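Long-range contact in PilY2 protein (Pseudomonas aeruginosa, PDB 3TDQ), which probably takes part in the biogenesis of type 4 fimbriae (pili), by a molecular role not established: residues 43-56 and 65-77. Sequence-based numbering, arbitrary orientation.
Sequences SLFQVKPGSVVSYS and TITDIYIHKQMSE
The H72 imidazole meets strand 52-56 edge-on: V52 O and S54 OG both lie in its plane, while CD2 of Y70 sits over the centre of one face. With CG of H72 turned beside its own backbone N (chi1 -68°), NE2 comes within 2.6 Å of S54 OG, a short hydrogen bond in which either group may be the donor. That bond and the Y70 ring together limit how the imidazole can rotate. Y70 in turn offers its edge to ND1 of H72, and its hydroxyl bonds to E8 of the second subunit. V52 crosses Q74 at about a right angle, V52 CG2 lying 3.6 Å from Q74 NE2.

On the face carrying V53, Y55, I69 and I71 the contacts are mostly apolar. I69 carries CG1 anti to its backbone N (chi1 -174°), which sets CD1 3.9 Å from V53 CG1, whereas its CG2 presses on S43 CB at 3.4 Å, tighter than usual. I71 reaches V47, CG1 of that valine lying 4.0 Å from I71 CD1, and the methyl CD1 of I66 approaches the Y55 ring obliquely. A water bridges S43 OG and I69 N.

Between the backbones, S54 and Y70 form a hydrogen-bonded pair, the bond from Y70 N to S54 O being 2.9 Å and nearly straight (171°). D68 forms salt bridges with R38 and with K73 of the second subunit. S56 O accepts from both T67 N and D68 N; these two residues, both facing S56, make a classic beta bulge in the antiparallel hairpin of strands 52-58 and 65-71, the latter outermost in the chain's five-stranded sheet, consistent with an OB-like fold.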
loop_
_atom_site.group_PDB
_atom_site.type_symbol
_atom_site.label_atom_id
_atom_site.label_comp_id
_atom_site.label_asym_id
_atom_site.label_seq_id
_atom_site.Cartn_x
_atom_site.Cartn_y
_atom_site.Cartn_z
ATOM N N SER A 43 -0.046 4.496 11.212
ATOM C CA SER A 43 -0.589 3.174 10.827
ATOM C C SER A 43 -0.821 2.262 12.042
ATOM O O SER A 43 -1.652 1.360 11.984
ATOM C CB SER A 43 0.338 2.478 9.835
ATOM O OG SER A 43 0.532 3.281 8.679
ATOM N N LEU A 44 -0.086 2.505 13.147
ATOM C CA LEU A 44 -0.231 1.751 14.391
ATOM C C LEU A 44 -1.695 1.766 14.902
ATOM O O LEU A 44 -2.160 0.776 15.454
ATOM C CB LEU A 44 0.710 2.356 15.455
ATOM C CG LEU A 44 0.740 1.669 16.829
ATOM C CD1 LEU A 44 1.302 0.257 16.748
ATOM C CD2 LEU A 44 1.515 2.500 17.826
ATOM N N PHE A 45 -2.420 2.868 14.670
ATOM C CA PHE A 45 -3.795 3.013 15.132
ATOM C C PHE A 45 -4.819 2.635 14.067
ATOM O O PHE A 45 -6.008 2.616 14.368
ATOM C CB PHE A 45 -4.040 4.445 15.644
ATOM C CG PHE A 45 -3.211 4.728 16.876
ATOM C CD1 PHE A 45 -3.653 4.339 18.140
ATOM C CD2 PHE A 45 -1.978 5.372 16.774
ATOM C CE1 PHE A 45 -2.873 4.584 19.281
ATOM C CE2 PHE A 45 -1.191 5.601 17.910
ATOM C CZ PHE A 45 -1.651 5.223 19.159
ATOM N N GLN A 46 -4.369 2.262 12.857
ATOM C CA GLN A 46 -5.241 1.843 11.756
ATOM C C GLN A 46 -5.336 0.321 11.662
ATOM O O GLN A 46 -6.420 -0.201 11.379
ATOM C CB GLN A 46 -4.738 2.413 10.417
ATOM C CG GLN A 46 -4.790 3.937 10.354
ATOM C CD GLN A 46 -6.159 4.513 10.637
ATOM O OE1 GLN A 46 -7.101 4.376 9.843
ATOM N NE2 GLN A 46 -6.274 5.245 11.727
ATOM N N VAL A 47 -4.207 -0.393 11.867
ATOM C CA VAL A 47 -4.211 -1.857 11.834
ATOM C C VAL A 47 -4.970 -2.389 13.053
ATOM O O VAL A 47 -4.978 -1.762 14.108
ATOM C CB VAL A 47 -2.806 -2.506 11.694
ATOM C CG1 VAL A 47 -2.178 -2.148 10.350
ATOM C CG2 VAL A 47 -1.876 -2.149 12.859
ATOM N N LYS A 48 -5.675 -3.506 12.870
ATOM C CA LYS A 48 -6.464 -4.141 13.929
ATOM C C LYS A 48 -6.292 -5.646 13.835
ATOM O O LYS A 48 -5.985 -6.120 12.745
ATOM C CB LYS A 48 -7.987 -3.793 13.747
ATOM C CG LYS A 48 -8.380 -2.314 13.738
ATOM C CD LYS A 48 -8.283 -1.669 15.113
ATOM C CE LYS A 48 -8.471 -0.175 15.051
ATOM N NZ LYS A 48 -8.116 0.463 16.345
ATOM N N PRO A 49 -6.620 -6.435 14.886
ATOM C CA PRO A 49 -6.656 -7.905 14.707
ATOM C C PRO A 49 -7.607 -8.254 13.556
ATOM O O PRO A 49 -8.700 -7.698 13.483
ATOM C CB PRO A 49 -7.200 -8.409 16.051
ATOM C CG PRO A 49 -6.859 -7.309 17.034
ATOM C CD PRO A 49 -7.030 -6.044 16.255
ATOM N N GLY A 50 -7.146 -9.073 12.624
ATOM C CA GLY A 50 -7.920 -9.434 11.443
ATOM C C GLY A 50 -7.533 -8.655 10.197
ATOM O O GLY A 50 -7.941 -9.044 9.101
ATOM N N SER A 51 -6.749 -7.547 10.328
ATOM C CA SER A 51 -6.318 -6.784 9.141
ATOM C C SER A 51 -5.414 -7.639 8.274
ATOM O O SER A 51 -4.514 -8.317 8.791
ATOM C CB SER A 51 -5.583 -5.494 9.518
ATOM O OG SER A 51 -6.385 -4.600 10.265
ATOM N N VAL A 52 -5.661 -7.625 6.959
ATOM C CA VAL A 52 -4.829 -8.353 6.009
ATOM C C VAL A 52 -3.856 -7.299 5.493
ATOM O O VAL A 52 -4.304 -6.240 5.055
ATOM C CB VAL A 52 -5.664 -9.055 4.906
ATOM C CG1 VAL A 52 -4.769 -9.566 3.779
ATOM C CG2 VAL A 52 -6.513 -10.180 5.492
ATOM N N VAL A 53 -2.542 -7.542 5.611
ATOM C CA VAL A 53 -1.561 -6.481 5.298
ATOM C C VAL A 53 -0.408 -6.888 4.399
ATOM O O VAL A 53 -0.021 -8.045 4.366
ATOM C CB VAL A 53 -0.965 -5.921 6.620
ATOM C CG1 VAL A 53 -1.988 -5.069 7.384
ATOM C CG2 VAL A 53 -0.376 -7.046 7.510
ATOM N N SER A 54 0.139 -5.896 3.675
ATOM C CA SER A 54 1.387 -5.940 2.910
ATOM C C SER A 54 2.270 -4.937 3.609
ATOM O O SER A 54 1.767 -3.870 3.992
ATOM C CB SER A 54 1.177 -5.588 1.442
ATOM O OG SER A 54 0.473 -6.635 0.804
ATOM N N TYR A 55 3.545 -5.272 3.867
ATOM C CA TYR A 55 4.383 -4.334 4.624
ATOM C C TYR A 55 5.840 -4.434 4.216
ATOM O O TYR A 55 6.278 -5.456 3.685
ATOM C CB TYR A 55 4.237 -4.568 6.158
ATOM C CG TYR A 55 4.445 -6.012 6.554
ATOM C CD1 TYR A 55 5.714 -6.498 6.857
ATOM C CD2 TYR A 55 3.388 -6.923 6.525
ATOM C CE1 TYR A 55 5.923 -7.843 7.153
ATOM C CE2 TYR A 55 3.591 -8.278 6.795
ATOM C CZ TYR A 55 4.858 -8.731 7.113
ATOM O OH TYR A 55 5.064 -10.058 7.395
ATOM N N SER A 56 6.599 -3.381 4.508
ATOM C CA SER A 56 8.032 -3.365 4.239
ATOM C C SER A 56 8.714 -2.515 5.280
ATOM O O SER A 56 8.057 -1.723 5.959
ATOM C CB SER A 56 8.324 -2.859 2.824
ATOM O OG SER A 56 7.800 -1.562 2.609
ATOM N N THR A 65 11.701 -3.009 11.886
ATOM C CA THR A 65 10.825 -1.849 11.845
ATOM C C THR A 65 10.044 -1.751 10.547
ATOM O O THR A 65 10.641 -1.661 9.479
ATOM C CB THR A 65 11.679 -0.578 12.068
ATOM O OG1 THR A 65 12.364 -0.713 13.305
ATOM C CG2 THR A 65 10.846 0.703 12.122
ATOM N N ILE A 66 8.708 -1.721 10.656
ATOM C CA ILE A 66 7.833 -1.545 9.499
ATOM C C ILE A 66 7.755 -0.042 9.224
ATOM O O ILE A 66 7.327 0.726 10.099
ATOM C CB ILE A 66 6.435 -2.205 9.706
ATOM C CG1 ILE A 66 6.547 -3.753 9.693
ATOM C CG2 ILE A 66 5.445 -1.704 8.622
ATOM C CD1 ILE A 66 5.260 -4.514 10.104
ATOM N N THR A 67 8.186 0.373 8.019
ATOM C CA THR A 67 8.170 1.791 7.634
ATOM C C THR A 67 7.061 2.065 6.617
ATOM O O THR A 67 6.802 3.223 6.301
ATOM C CB THR A 67 9.547 2.233 7.085
ATOM O OG1 THR A 67 9.853 1.427 5.952
ATOM C CG2 THR A 67 10.655 2.120 8.130
ATOM N N ASP A 68 6.389 1.006 6.133
ATOM C CA ASP A 68 5.314 1.121 5.131
ATOM C C ASP A 68 4.359 -0.052 5.280
ATOM O O ASP A 68 4.800 -1.204 5.232
ATOM C CB ASP A 68 5.919 1.149 3.694
ATOM C CG ASP A 68 4.959 1.571 2.579
ATOM O OD1 ASP A 68 3.803 1.919 2.885
ATOM O OD2 ASP A 68 5.379 1.573 1.402
ATOM N N ILE A 69 3.069 0.218 5.515
ATOM C CA ILE A 69 2.115 -0.893 5.663
ATOM C C ILE A 69 0.777 -0.523 5.007
ATOM O O ILE A 69 0.274 0.584 5.192
ATOM C CB ILE A 69 1.971 -1.354 7.144
ATOM C CG1 ILE A 69 1.086 -2.628 7.281
ATOM C CG2 ILE A 69 1.549 -0.204 8.083
ATOM C CD1 ILE A 69 1.297 -3.431 8.650
ATOM N N TYR A 70 0.208 -1.481 4.253
ATOM C CA TYR A 70 -1.034 -1.303 3.524
ATOM C C TYR A 70 -2.067 -2.337 3.973
ATOM O O TYR A 70 -1.770 -3.525 4.015
ATOM C CB TYR A 70 -0.766 -1.412 2.008
ATOM C CG TYR A 70 -2.005 -1.395 1.134
ATOM C CD1 TYR A 70 -2.538 -0.191 0.665
ATOM C CD2 TYR A 70 -2.598 -2.582 0.704
ATOM C CE1 TYR A 70 -3.661 -0.173 -0.169
ATOM C CE2 TYR A 70 -3.715 -2.574 -0.133
ATOM C CZ TYR A 70 -4.248 -1.367 -0.563
ATOM O OH TYR A 70 -5.373 -1.374 -1.362
ATOM N N ILE A 71 -3.285 -1.878 4.277
ATOM C CA ILE A 71 -4.380 -2.770 4.673
ATOM C C ILE A 71 -5.171 -3.124 3.420
ATOM O O ILE A 71 -5.658 -2.231 2.729
ATOM C CB ILE A 71 -5.261 -2.127 5.781
ATOM C CG1 ILE A 71 -4.422 -1.809 7.068
ATOM C CG2 ILE A 71 -6.477 -3.026 6.109
ATOM C CD1 ILE A 71 -5.043 -0.693 8.010
ATOM N N HIS A 72 -5.274 -4.421 3.120
ATOM C CA HIS A 72 -6.054 -4.944 1.998
ATOM C C HIS A 72 -7.534 -4.799 2.317
ATOM O O HIS A 72 -7.981 -5.204 3.401
ATOM C CB HIS A 72 -5.678 -6.402 1.716
ATOM C CG HIS A 72 -4.294 -6.540 1.181
ATOM N ND1 HIS A 72 -4.045 -6.544 -0.176
ATOM C CD2 HIS A 72 -3.114 -6.557 1.838
ATOM C CE1 HIS A 72 -2.723 -6.617 -0.303
ATOM N NE2 HIS A 72 -2.126 -6.646 0.885
ATOM N N LYS A 73 -8.294 -4.220 1.374
ATOM C CA LYS A 73 -9.730 -3.987 1.565
ATOM C C LYS A 73 -10.537 -5.118 0.954
ATOM O O LYS A 73 -11.159 -4.951 -0.092
ATOM C CB LYS A 73 -10.155 -2.622 0.988
ATOM C CG LYS A 73 -9.801 -1.487 1.938
ATOM C CD LYS A 73 -8.598 -0.834 1.434
ATOM C CE LYS A 73 -7.833 0.024 2.396
ATOM N NZ LYS A 73 -6.480 0.268 1.773
ATOM N N GLN A 74 -10.487 -6.273 1.597
ATOM C CA GLN A 74 -11.147 -7.516 1.151
ATOM C C GLN A 74 -12.670 -7.383 1.074
ATOM O O GLN A 74 -13.292 -8.084 0.277
ATOM C CB GLN A 74 -10.780 -8.687 2.071
ATOM C CG GLN A 74 -9.313 -9.133 1.913
ATOM C CD GLN A 74 -9.018 -10.379 2.686
ATOM O OE1 GLN A 74 -9.728 -10.738 3.640
ATOM N NE2 GLN A 74 -7.956 -11.064 2.296
HETATM N N MSE A 75 -13.246 -6.451 1.844
HETATM C CA MSE A 75 -14.689 -6.192 1.867
HETATM C C MSE A 75 -15.136 -5.216 0.773
HETATM O O MSE A 75 -16.341 -5.095 0.523
HETATM C CB MSE A 75 -15.118 -5.697 3.240
HETATM C CG MSE A 75 -14.956 -6.779 4.310
HETATM SE SE MSE A 75 -15.736 -6.282 6.025
HETATM C CE MSE A 75 -14.540 -4.804 6.505
ATOM N N SER A 76 -14.187 -4.540 0.094
ATOM C CA SER A 76 -14.561 -3.661 -1.021
ATOM C C SER A 76 -14.719 -4.494 -2.285
ATOM O O SER A 76 -14.126 -5.567 -2.390
ATOM C CB SER A 76 -13.507 -2.568 -1.236
ATOM O OG SER A 76 -13.553 -1.616 -0.184
ATOM N N GLU A 77 -15.475 -3.984 -3.261
ATOM C CA GLU A 77 -15.624 -4.591 -4.578
ATOM C C GLU A 77 -14.249 -4.643 -5.233
ATOM O O GLU A 77 -13.474 -3.687 -5.123
ATOM C CB GLU A 77 -16.621 -3.794 -5.416
ATOM C CG GLU A 77 -18.055 -4.059 -4.967
ATOM C CD GLU A 77 -19.153 -3.631 -5.923
ATOM O OE1 GLU A 77 -18.835 -3.269 -7.079
ATOM O OE2 GLU A 77 -20.341 -3.698 -5.526
HETATM O O HOH W 1 2.181 2.942 6.361
HETATM O O HOH W 2 -7.916 -6.246 5.879
HETATM O O HOH W 3 9.415 0.476 3.427
#